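Local structure of purine nucleoside phosphorylase (Thermus thermophilus, 1ODK) at residues 15-19 / 228-233; 33-38 / 50-54. The protein probably catalyses the reversible phosphorolysis of purine nucleosides, releasing the free base and a pentose 1-phosphate. Residues are numbered along the deposited sequence.

In the fold
Contact 2 is nested in the chain loop that contact 1 closes, and the centres of the two lie about 12 Å apart on the same side of the chain's centre. Both reach the same mixed beta sheet: contact 1 lays the C-terminal helix against strand 16-20, and contact 2 pairs the edge hairpin. Segment 228-233 joins them directly. Glu230 OE1 lies 2.7 Å from Lys54 NZ in a salt bridge and 2.5 Å from Tyr53 OH in a probable hydrogen bond. Apolar packing runs beside these polar links, with Leu229 CD1 3.4 Å from Phe33 CD2 and Leu233 CD2 3.6 Å from Tyr53 CD2. Other subunits of the hexamer touch neither contact, so both belong to the subunit's own architecture.

Contact 1 (15-19 / 228-233); sequences ERVLL and ALEAVL
Strand 16-19 is extended, and the helical segment 228-233 crosses it nearly antiparallel, at 154°, with the axes 9.1 Å apart at closest. Arg16 CA lies 6.4 Å from Val232 CA, and Leu18 CA lies 7.4 Å from Ala228 CA. Arg16 and Leu18 point toward the helix while Val17 points away. Arg16 (chi1 m, chi2 and chi3 t) reaches to the C-terminal part of segment 228-233, and its NE donates to Val232 O at 2.8 Å. The chain ends at Val235, so this carbonyl has no amide four residues on; a long cationic side chain suits the place, and Arg16 NH1 salt-bridges the Val235 carboxylate. Leu18 (m, t) fills the apolar gap: its CD1 is 3.7 Å from Leu229 CD2, and its CD2 is 3.9 Å from Ala228 CB and 4.2 Å from Val232 CG1. Small Ala228 lets the helix settle closely. This helix-on-sheet layer belongs to the alpha/beta phosphorylase fold, with strand 16-20 between parallel strands 56-61 and 84-93 and helix 131-144 beside Ala231.

Contact 2 (33-38 / 50-54); sequences FLQNPR and TGLYK
Four backbone hydrogen bonds hold these antiparallel segments together: Gln35 N to Leu52 O (2.9 Å), Leu52 N to Gln35 O (3.0 Å), Arg38 N to Thr50 O (3.0 Å) and Thr50 N to Arg38 O (3.0 Å). Thr50 OG1 is hydrogen-bonded to Ser59 OG and Asp12 O. Gln35-Leu52 and Arg38-Thr50 are both hydrogen-bonded pairs with side chains on one face, CA atoms 5.0 Å and 5.6 Å apart. Between them Asn36 and Pro37 stand against Gly51 alone, so the register slips by one residue: a beta bulge where the chain enters the hairpin of strands 37-41 and 48-53. Asn36 turns the corner at phi/psi 52/47, a left-handed helical conformation asparagine tolerates well, and Pro37 has no N-H to leave without an acceptor. At Gly51 a CB would clash, 2.8 Å from Leu34 CB. Leu34 (m, t), just past helix 23-33, sets CD2 3.9 Å from Tyr53 CB and reaches Val58 and Val60 on strand 56-61, while Phe33 O meets the edge of the Tyr53 ring, 3.6 Å from CD1.

Contact 1 (15-19 / 228-233)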
loop_
_atom_site.group_PDB
_atom_site.type_symbol
_atom_site.label_atom_id
_atom_site.label_comp_id
_atom_site.label_asym_id
_atom_site.label_seq_id
_atom_site.Cartn_x
_atom_site.Cartn_y
_atom_site.Cartn_z
ATOM N N GLU B 15 -26.775 17.294 24.105
ATOM C CA GLU B 15 -25.425 17.632 23.678
ATOM C C GLU B 15 -24.433 16.567 24.133
ATOM O O GLU B 15 -23.440 16.306 23.453
ATOM C CB GLU B 15 -25.006 18.992 24.239
ATOM C CG GLU B 15 -25.651 20.173 23.546
ATOM C CD GLU B 15 -25.108 21.503 24.038
ATOM O OE1 GLU B 15 -25.504 22.545 23.474
ATOM O OE2 GLU B 15 -24.291 21.512 24.985
ATOM N N ARG B 16 -24.709 15.964 25.287
ATOM C CA ARG B 16 -23.851 14.929 25.856
ATOM C C ARG B 16 -24.459 13.563 25.571
ATOM O O ARG B 16 -25.619 13.312 25.905
ATOM C CB ARG B 16 -23.704 15.144 27.365
ATOM C CG ARG B 16 -23.109 16.500 27.715
ATOM C CD ARG B 16 -23.049 16.746 29.216
ATOM N NE ARG B 16 -22.376 18.012 29.499
ATOM C CZ ARG B 16 -22.881 19.208 29.215
ATOM N NH1 ARG B 16 -22.190 20.306 29.499
ATOM N NH2 ARG B 16 -24.083 19.310 28.664
ATOM N N VAL B 17 -23.666 12.672 24.981
ATOM C CA VAL B 17 -24.166 11.352 24.606
ATOM C C VAL B 17 -23.219 10.197 24.920
ATOM O O VAL B 17 -22.013 10.310 24.710
ATOM C CB VAL B 17 -24.426 11.302 23.076
ATOM C CG1 VAL B 17 -25.221 10.055 22.714
ATOM C CG2 VAL B 17 -25.127 12.574 22.620
ATOM N N LEU B 18 -23.766 9.090 25.423
ATOM C CA LEU B 18 -22.962 7.896 25.682
ATOM C C LEU B 18 -23.239 6.982 24.486
ATOM O O LEU B 18 -24.375 6.909 24.009
ATOM C CB LEU B 18 -23.377 7.184 26.974
ATOM C CG LEU B 18 -23.172 7.883 28.324
ATOM C CD1 LEU B 18 -23.146 6.824 29.424
ATOM C CD2 LEU B 18 -21.881 8.677 28.334
ATOM N N LEU B 19 -22.205 6.290 24.011
ATOM C CA LEU B 19 -22.334 5.413 22.855
ATOM C C LEU B 19 -22.035 3.938 23.106
ATOM O O LEU B 19 -20.928 3.470 22.828
ATOM C CB LEU B 19 -21.410 5.904 21.728
ATOM C CG LEU B 19 -21.640 7.314 21.179
ATOM C CD1 LEU B 19 -20.541 7.682 20.188
ATOM C CD2 LEU B 19 -23.000 7.380 20.508
ATOM N N ALA B 228 -18.123 7.379 32.783
ATOM C CA ALA B 228 -18.486 8.159 31.605
ATOM C C ALA B 228 -19.525 9.241 31.905
ATOM O O ALA B 228 -19.389 10.374 31.450
ATOM C CB ALA B 228 -18.993 7.232 30.499
ATOM N N LEU B 229 -20.561 8.895 32.662
ATOM C CA LEU B 229 -21.607 9.864 32.994
ATOM C C LEU B 229 -21.016 11.023 33.783
ATOM O O LEU B 229 -21.279 12.191 33.489
ATOM C CB LEU B 229 -22.726 9.184 33.797
ATOM C CG LEU B 229 -23.628 8.249 32.979
ATOM C CD1 LEU B 229 -24.479 7.400 33.903
ATOM C CD2 LEU B 229 -24.505 9.071 32.045
ATOM N N GLU B 230 -20.209 10.694 34.785
ATOM C CA GLU B 230 -19.565 11.710 35.604
ATOM C C GLU B 230 -18.656 12.592 34.752
ATOM O O GLU B 230 -18.599 13.812 34.931
ATOM C CB GLU B 230 -18.751 11.042 36.711
ATOM C CG GLU B 230 -19.610 10.400 37.780
ATOM C CD GLU B 230 -20.450 11.425 38.518
ATOM O OE1 GLU B 230 -21.690 11.295 38.528
ATOM O OE2 GLU B 230 -19.862 12.367 39.087
ATOM N N ALA B 231 -17.955 11.967 33.813
ATOM C CA ALA B 231 -17.038 12.679 32.933
ATOM C C ALA B 231 -17.712 13.672 31.985
ATOM O O ALA B 231 -17.241 14.803 31.834
ATOM C CB ALA B 231 -16.208 11.670 32.125
ATOM N N VAL B 232 -18.808 13.266 31.343
ATOM C CA VAL B 232 -19.474 14.166 30.402
ATOM C C VAL B 232 -20.050 15.402 31.067
ATOM O O VAL B 232 -20.258 16.423 30.412
ATOM C CB VAL B 232 -20.600 13.461 29.592
ATOM C CG1 VAL B 232 -19.997 12.380 28.713
ATOM C CG2 VAL B 232 -21.652 12.882 30.520
ATOM N N LEU B 233 -20.307 15.316 32.366
ATOM C CA LEU B 233 -20.831 16.462 33.094
ATOM C C LEU B 233 -19.695 17.443 33.383
ATOM O O LEU B 233 -19.930 18.624 33.624
ATOM C CB LEU B 233 -21.491 16.010 34.402
ATOM C CG LEU B 233 -23.019 15.846 34.370
ATOM C CD1 LEU B 233 -23.434 14.928 33.234
ATOM C CD2 LEU B 233 -23.492 15.304 35.710
#

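Contact 2 (33-38 / 50-54)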
loop_
_atom_site.group_PDB
_atom_site.type_symbol
_atom_site.label_atom_id
_atom_site.label_comp_id
_atom_site.label_asym_id
_atom_site.label_seq_id
_atom_site.Cartn_x
_atom_site.Cartn_y
_atom_site.Cartn_z
ATOM N N PHE B 33 -29.602 4.658 35.099
ATOM C CA PHE B 33 -29.007 5.932 35.491
ATOM C C PHE B 33 -29.771 7.218 35.198
ATOM O O PHE B 33 -29.530 8.239 35.843
ATOM C CB PHE B 33 -27.616 6.074 34.856
ATOM C CG PHE B 33 -26.629 5.036 35.299
ATOM C CD1 PHE B 33 -26.617 3.770 34.718
ATOM C CD2 PHE B 33 -25.699 5.326 36.295
ATOM C CE1 PHE B 33 -25.692 2.810 35.119
ATOM C CE2 PHE B 33 -24.767 4.371 36.706
ATOM C CZ PHE B 33 -24.764 3.111 36.116
ATOM N N LEU B 34 -30.678 7.188 34.232
ATOM C CA LEU B 34 -31.388 8.404 33.860
ATOM C C LEU B 34 -32.779 8.593 34.440
ATOM O O LEU B 34 -33.497 7.633 34.701
ATOM C CB LEU B 34 -31.483 8.498 32.334
ATOM C CG LEU B 34 -30.179 8.350 31.541
ATOM C CD1 LEU B 34 -30.479 8.496 30.062
ATOM C CD2 LEU B 34 -29.173 9.397 31.983
ATOM N N GLN B 35 -33.141 9.858 34.632
ATOM C CA GLN B 35 -34.461 10.227 35.127
ATOM C C GLN B 35 -35.275 10.572 33.882
ATOM O O GLN B 35 -34.747 11.158 32.932
ATOM C CB GLN B 35 -34.378 11.459 36.038
ATOM C CG GLN B 35 -33.482 11.288 37.256
ATOM C CD GLN B 35 -33.834 10.061 38.074
ATOM O OE1 GLN B 35 -34.977 9.887 38.494
ATOM N NE2 GLN B 35 -32.847 9.200 38.307
ATOM N N ASN B 36 -36.553 10.203 33.879
ATOM C CA ASN B 36 -37.433 10.485 32.743
ATOM C C ASN B 36 -36.870 10.011 31.396
ATOM O O ASN B 36 -36.907 10.751 30.414
ATOM C CB ASN B 36 -37.709 11.989 32.655
ATOM C CG ASN B 36 -38.370 12.545 33.906
ATOM O OD1 ASN B 36 -38.567 13.753 34.022
ATOM N ND2 ASN B 36 -38.721 11.669 34.842
ATOM N N PRO B 37 -36.362 8.768 31.326
ATOM C CA PRO B 37 -35.804 8.253 30.070
ATOM C C PRO B 37 -36.879 8.014 29.013
ATOM O O PRO B 37 -37.921 7.427 29.303
ATOM C CB PRO B 37 -35.154 6.929 30.481
ATOM C CG PRO B 37 -35.141 6.950 31.994
ATOM C CD PRO B 37 -36.358 7.721 32.358
ATOM N N ARG B 38 -36.617 8.463 27.789
ATOM C CA ARG B 38 -37.550 8.255 26.686
ATOM C C ARG B 38 -36.748 7.750 25.489
ATOM O O ARG B 38 -35.681 8.282 25.187
ATOM C CB ARG B 38 -38.247 9.562 26.295
ATOM C CG ARG B 38 -38.757 10.402 27.456
ATOM C CD ARG B 38 -39.679 9.629 28.388
ATOM N NE ARG B 38 -40.804 9.012 27.690
ATOM C CZ ARG B 38 -41.822 8.412 28.302
ATOM N NH1 ARG B 38 -41.861 8.351 29.628
ATOM N NH2 ARG B 38 -42.796 7.862 27.589
ATOM N N THR B 50 -32.925 9.440 25.765
ATOM C CA THR B 50 -32.523 10.720 26.315
ATOM C C THR B 50 -33.214 10.850 27.661
ATOM O O THR B 50 -34.388 10.500 27.811
ATOM C CB THR B 50 -32.924 11.892 25.409
ATOM O OG1 THR B 50 -32.162 11.832 24.196
ATOM C CG2 THR B 50 -32.641 13.228 26.107
ATOM N N GLY B 51 -32.467 11.330 28.642
ATOM C CA GLY B 51 -33.014 11.505 29.970
ATOM C C GLY B 51 -32.179 12.546 30.674
ATOM O O GLY B 51 -31.395 13.245 30.033
ATOM N N LEU B 52 -32.343 12.655 31.985
ATOM C CA LEU B 52 -31.584 13.623 32.755
ATOM C C LEU B 52 -30.705 12.900 33.761
ATOM O O LEU B 52 -31.138 11.944 34.403
ATOM C CB LEU B 52 -32.534 14.592 33.477
ATOM C CG LEU B 52 -33.302 15.573 32.580
ATOM C CD1 LEU B 52 -34.424 16.239 33.354
ATOM C CD2 LEU B 52 -32.348 16.616 32.036
ATOM N N TYR B 53 -29.458 13.343 33.874
ATOM C CA TYR B 53 -28.529 12.751 34.825
ATOM C C TYR B 53 -28.051 13.869 35.735
ATOM O O TYR B 53 -27.341 14.772 35.295
ATOM C CB TYR B 53 -27.329 12.129 34.106
ATOM C CG TYR B 53 -26.336 11.508 35.062
ATOM C CD1 TYR B 53 -26.659 10.357 35.777
ATOM C CD2 TYR B 53 -25.087 12.092 35.277
ATOM C CE1 TYR B 53 -25.766 9.798 36.688
ATOM C CE2 TYR B 53 -24.181 11.541 36.188
ATOM C CZ TYR B 53 -24.529 10.398 36.887
ATOM O OH TYR B 53 -23.645 9.845 37.779
ATOM N N LYS B 54 -28.439 13.810 37.004
ATOM C CA LYS B 54 -28.065 14.841 37.958
ATOM C C LYS B 54 -28.426 16.220 37.410
ATOM O O LYS B 54 -27.649 17.179 37.504
ATOM C CB LYS B 54 -26.571 14.744 38.288
ATOM C CG LYS B 54 -26.226 13.447 39.010
ATOM C CD LYS B 54 -24.772 13.391 39.446
ATOM C CE LYS B 54 -24.499 12.146 40.277
ATOM N NZ LYS B 54 -23.080 12.074 40.738
#